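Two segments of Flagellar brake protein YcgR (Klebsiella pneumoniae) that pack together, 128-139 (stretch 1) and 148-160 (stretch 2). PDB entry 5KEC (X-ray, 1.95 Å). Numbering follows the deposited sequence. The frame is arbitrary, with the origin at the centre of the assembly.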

# COMPACT_ATOMS: atom_id res chain seq x y z
N ARG B 128 -19.08 -14.74 3.19
CA ARG B 128 -19.09 -16.16 2.90
C ARG B 128 -17.99 -16.48 1.92
O ARG B 128 -17.73 -15.70 0.99
N HIS B 129 -17.31 -17.60 2.13
CA HIS B 129 -16.32 -18.06 1.17
C HIS B 129 -17.02 -18.52 -0.10
O HIS B 129 -18.25 -18.51 -0.19
N LYS B 130 -16.23 -18.92 -1.10
CA LYS B 130 -16.76 -19.32 -2.39
C LYS B 130 -17.74 -20.48 -2.29
O LYS B 130 -18.67 -20.59 -3.09
N ASN B 131 -17.53 -21.36 -1.31
CA ASN B 131 -18.39 -22.52 -1.13
C ASN B 131 -19.60 -22.24 -0.24
O ASN B 131 -20.31 -23.16 0.17
N GLY B 132 -19.81 -20.97 0.09
CA GLY B 132 -20.97 -20.59 0.88
C GLY B 132 -20.76 -20.64 2.38
O GLY B 132 -21.64 -20.26 3.16
N GLU B 133 -19.58 -21.10 2.81
CA GLU B 133 -19.28 -21.16 4.23
C GLU B 133 -19.10 -19.77 4.83
O GLU B 133 -18.42 -18.93 4.25
N ASN B 134 -19.73 -19.53 5.97
CA ASN B 134 -19.61 -18.25 6.67
C ASN B 134 -18.22 -18.07 7.28
O ASN B 134 -17.65 -19.02 7.83
N TYR B 135 -17.67 -16.87 7.17
CA TYR B 135 -16.47 -16.53 7.92
C TYR B 135 -16.67 -15.25 8.72
O TYR B 135 -17.49 -14.41 8.37
N LEU B 136 -15.88 -15.13 9.77
CA LEU B 136 -15.90 -13.94 10.61
C LEU B 136 -14.47 -13.64 11.02
O LEU B 136 -13.73 -14.55 11.39
N PHE B 137 -14.08 -12.37 10.93
CA PHE B 137 -12.74 -11.97 11.36
C PHE B 137 -12.80 -10.76 12.27
O PHE B 137 -13.64 -9.88 12.09
N ASP B 138 -11.92 -10.72 13.27
CA ASP B 138 -11.66 -9.48 13.99
C ASP B 138 -10.81 -8.59 13.12
O ASP B 138 -9.80 -9.03 12.57
N ILE B 139 -11.21 -7.33 12.97
CA ILE B 139 -10.36 -6.36 12.29
C ILE B 139 -9.40 -5.77 13.32
O ILE B 139 -9.79 -4.94 14.14
N ALA B 148 -5.63 -5.84 8.89
CA ALA B 148 -5.29 -7.18 9.35
C ALA B 148 -6.51 -7.79 9.99
O ALA B 148 -7.15 -7.18 10.86
N LEU B 149 -6.86 -9.00 9.56
CA LEU B 149 -8.00 -9.72 10.09
C LEU B 149 -7.47 -10.86 10.92
O LEU B 149 -6.43 -11.43 10.59
N MET B 150 -8.17 -11.19 11.99
CA MET B 150 -7.71 -12.24 12.88
C MET B 150 -8.81 -13.24 13.21
O MET B 150 -9.97 -12.87 13.39
N THR B 151 -8.43 -14.51 13.28
CA THR B 151 -9.34 -15.56 13.68
C THR B 151 -8.55 -16.75 14.20
O THR B 151 -7.39 -16.94 13.84
N LYS B 152 -9.18 -17.56 15.04
CA LYS B 152 -8.53 -18.77 15.53
C LYS B 152 -8.89 -19.97 14.65
O LYS B 152 -8.26 -21.03 14.75
N THR B 153 -9.88 -19.79 13.78
CA THR B 153 -10.35 -20.87 12.93
C THR B 153 -10.46 -20.46 11.46
O THR B 153 -11.55 -20.39 10.91
N PRO B 154 -9.31 -20.18 10.83
CA PRO B 154 -9.34 -19.78 9.42
C PRO B 154 -9.67 -20.96 8.50
O PRO B 154 -9.36 -22.11 8.82
N ASN B 155 -10.31 -20.66 7.37
CA ASN B 155 -10.46 -21.62 6.30
C ASN B 155 -9.31 -21.39 5.32
O ASN B 155 -9.44 -20.62 4.36
N LEU B 156 -8.18 -22.03 5.59
CA LEU B 156 -6.93 -21.67 4.93
C LEU B 156 -6.94 -21.74 3.40
O LEU B 156 -6.26 -20.95 2.74
N LYS B 157 -7.69 -22.68 2.84
CA LYS B 157 -7.66 -22.86 1.40
C LYS B 157 -8.25 -21.66 0.65
O LYS B 157 -8.02 -21.49 -0.54
N PHE B 158 -8.99 -20.81 1.35
CA PHE B 158 -9.56 -19.61 0.73
C PHE B 158 -8.72 -18.38 1.01
O PHE B 158 -9.10 -17.26 0.64
N LEU B 159 -7.59 -18.59 1.67
CA LEU B 159 -6.76 -17.49 2.14
C LEU B 159 -5.34 -17.57 1.59
O LEU B 159 -4.39 -17.13 2.23
N SER B 160 -5.19 -18.14 0.40
CA SER B 160 -3.88 -18.21 -0.23
C SER B 160 -3.47 -16.84 -0.75
O SER B 160 -4.31 -15.96 -0.92

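What fills the apolar centre of the contact? Phe137 does, its CA-to-CB bond directed toward stretch 2 and its chi1 in the m well. Its CB lies 3.5 Å from Leu149 CB, its CE1 reaches 3.4 Å from Thr151 CG2, and its CZ stands 4.4 Å from Leu159 CD2, so the ring spans from Thr151 on the strand to Leu159. Leu149 (m, t) shares a face of the sheet with Ile139 (m, t), and Leu149 CD2 meets Ile139 CG1 at 3.7 Å.

How does the backbone fix this packing? Asp138 and Met150 form an antiparallel pair, with Asp138 N to Met150 O at 2.9 Å and Met150 N to Asp138 O at 2.8 Å. Their side chains share the face opposite Ile139 and Leu149, with Asp138 CB 4.4 Å from Met150 CB; Met150 is t at chi1 and chi2, and its end leads away from stretch 1.

What do His129 and Phe158 make of each other? Both are m at chi1 and point toward the opposite stretch. Their rings are nearly parallel, 11° apart, but slid so that they barely overlap. The slide brings His129 CB over the Phe158 face, 3.8 Å from the ring centroid, while Phe158 CB sits over the imidazole, 3.4 Å from His129 ND1. Asn131 ND2 approaches the Phe158 edge, 3.7 Å from CE1.

Where does the contact turn polar? Asn155 (t) points toward stretch 1, and its ND2 makes a weak hydrogen bond to Glu133 OE2 at 2.8 Å. One water joins Asn131 ND2, Glu133 OE1 and Asn155 ND2, accepting from both amides and donating weakly to the carboxylate. A second bridges His129 NE2 and Asn155 N, both at 3.1 Å. Near the strands, a third links Leu136 O to Thr151 OG1, 2.9 Å from each.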

# COMPACT_ATOMS: atom_id res chain seq x y z
CB ARG B 128 -20.45 -16.58 2.32
CG ARG B 128 -21.59 -16.42 3.31
CD ARG B 128 -22.91 -16.91 2.74
NE ARG B 128 -23.97 -16.91 3.75
CZ ARG B 128 -24.84 -15.92 3.92
NH1 ARG B 128 -24.79 -14.85 3.13
NH2 ARG B 128 -25.76 -16.00 4.87
CB HIS B 129 -15.46 -19.17 1.77
CG HIS B 129 -14.50 -18.69 2.83
ND1 HIS B 129 -13.56 -17.72 2.59
CD2 HIS B 129 -14.35 -19.05 4.13
CE1 HIS B 129 -12.86 -17.50 3.69
NE2 HIS B 129 -13.32 -18.29 4.64
CB LYS B 130 -15.62 -19.68 -3.34
CG LYS B 130 -14.60 -18.57 -3.56
CD LYS B 130 -13.60 -18.96 -4.64
CE LYS B 130 -12.78 -17.76 -5.10
NZ LYS B 130 -11.96 -18.06 -6.32
CB ASN B 131 -17.60 -23.68 -0.55
CG ASN B 131 -17.07 -23.38 0.83
OD1 ASN B 131 -17.28 -22.29 1.36
ND2 ASN B 131 -16.38 -24.35 1.44
CB GLU B 133 -18.03 -22.00 4.48
CG GLU B 133 -17.62 -22.08 5.93
CD GLU B 133 -16.57 -23.14 6.18
OE1 GLU B 133 -16.84 -24.33 5.88
OE2 GLU B 133 -15.47 -22.79 6.65
CB ASN B 134 -20.66 -18.16 7.79
CG ASN B 134 -22.07 -17.98 7.26
OD1 ASN B 134 -22.30 -17.23 6.30
ND2 ASN B 134 -23.04 -18.66 7.88
CB TYR B 135 -15.23 -16.40 7.03
CG TYR B 135 -15.31 -15.30 6.01
CD1 TYR B 135 -15.22 -13.95 6.38
CD2 TYR B 135 -15.44 -15.59 4.66
CE1 TYR B 135 -15.29 -12.95 5.44
CE2 TYR B 135 -15.50 -14.60 3.71
CZ TYR B 135 -15.43 -13.28 4.10
OH TYR B 135 -15.49 -12.30 3.14
CB LEU B 136 -16.77 -14.17 11.85
CG LEU B 136 -16.77 -13.02 12.85
CD1 LEU B 136 -17.25 -11.75 12.18
CD2 LEU B 136 -17.64 -13.37 14.05
CB PHE B 137 -11.87 -11.62 10.15
CG PHE B 137 -11.59 -12.77 9.22
CD1 PHE B 137 -10.62 -13.71 9.54
CD2 PHE B 137 -12.26 -12.89 8.02
CE1 PHE B 137 -10.35 -14.76 8.68
CE2 PHE B 137 -11.99 -13.94 7.15
CZ PHE B 137 -11.04 -14.87 7.48
CB ASP B 138 -10.92 -9.76 15.30
CG ASP B 138 -11.83 -10.26 16.40
OD1 ASP B 138 -12.88 -10.87 16.09
OD2 ASP B 138 -11.50 -10.03 17.59
CB ILE B 139 -11.20 -5.25 11.64
CG1 ILE B 139 -12.13 -5.85 10.59
CG2 ILE B 139 -10.29 -4.17 11.01
CD1 ILE B 139 -12.96 -4.82 9.85
CB ALA B 148 -4.13 -7.12 10.36
CB LEU B 149 -8.87 -10.25 8.95
CG LEU B 149 -9.25 -9.21 7.89
CD1 LEU B 149 -9.89 -9.88 6.68
CD2 LEU B 149 -10.18 -8.15 8.49
CB MET B 150 -7.14 -11.62 14.16
CG MET B 150 -6.64 -12.62 15.18
SD MET B 150 -5.55 -11.83 16.39
CE MET B 150 -4.17 -11.39 15.33
CB THR B 151 -10.23 -16.01 12.50
OG1 THR B 151 -11.10 -17.05 12.94
CG2 THR B 151 -9.37 -16.55 11.36
CB LYS B 152 -8.90 -19.02 16.99
CG LYS B 152 -8.50 -17.86 17.91
CD LYS B 152 -9.05 -18.02 19.32
CE LYS B 152 -8.37 -19.16 20.05
NZ LYS B 152 -6.89 -19.00 20.05
CB THR B 153 -11.73 -21.39 13.39
OG1 THR B 153 -12.63 -20.28 13.52
CG2 THR B 153 -11.61 -22.09 14.74
CB PRO B 154 -7.91 -19.31 9.17
CG PRO B 154 -7.08 -20.10 10.15
CD PRO B 154 -7.95 -20.21 11.38
CB ASN B 155 -11.81 -21.43 5.60
CG ASN B 155 -12.24 -22.66 4.82
OD1 ASN B 155 -11.41 -23.47 4.39
ND2 ASN B 155 -13.55 -22.82 4.65
CB LEU B 156 -5.77 -22.47 5.51
CG LEU B 156 -5.38 -22.04 6.93
CD1 LEU B 156 -4.29 -22.95 7.49
CD2 LEU B 156 -4.92 -20.60 6.93
CB LYS B 157 -8.37 -24.15 0.99
CG LYS B 157 -9.86 -24.16 1.23
CD LYS B 157 -10.43 -25.50 0.82
CE LYS B 157 -11.94 -25.54 0.99
NZ LYS B 157 -12.50 -26.83 0.47
CB PHE B 158 -10.99 -19.40 1.19
CG PHE B 158 -11.93 -20.45 0.72
CD1 PHE B 158 -12.46 -21.38 1.60
CD2 PHE B 158 -12.28 -20.54 -0.62
CE1 PHE B 158 -13.32 -22.36 1.16
CE2 PHE B 158 -13.14 -21.52 -1.06
CZ PHE B 158 -13.66 -22.43 -0.17
CB LEU B 159 -6.72 -17.49 3.67
CG LEU B 159 -8.10 -17.45 4.34
CD1 LEU B 159 -7.97 -17.55 5.85
CD2 LEU B 159 -8.84 -16.18 3.95
CB SER B 160 -3.87 -19.24 -1.36
OG SER B 160 -4.59 -18.78 -2.48
O HOH W 1 -11.86 -17.96 7.31
O HOH W 2 -15.42 -24.81 3.92
O HOH W 3 -13.72 -16.26 13.74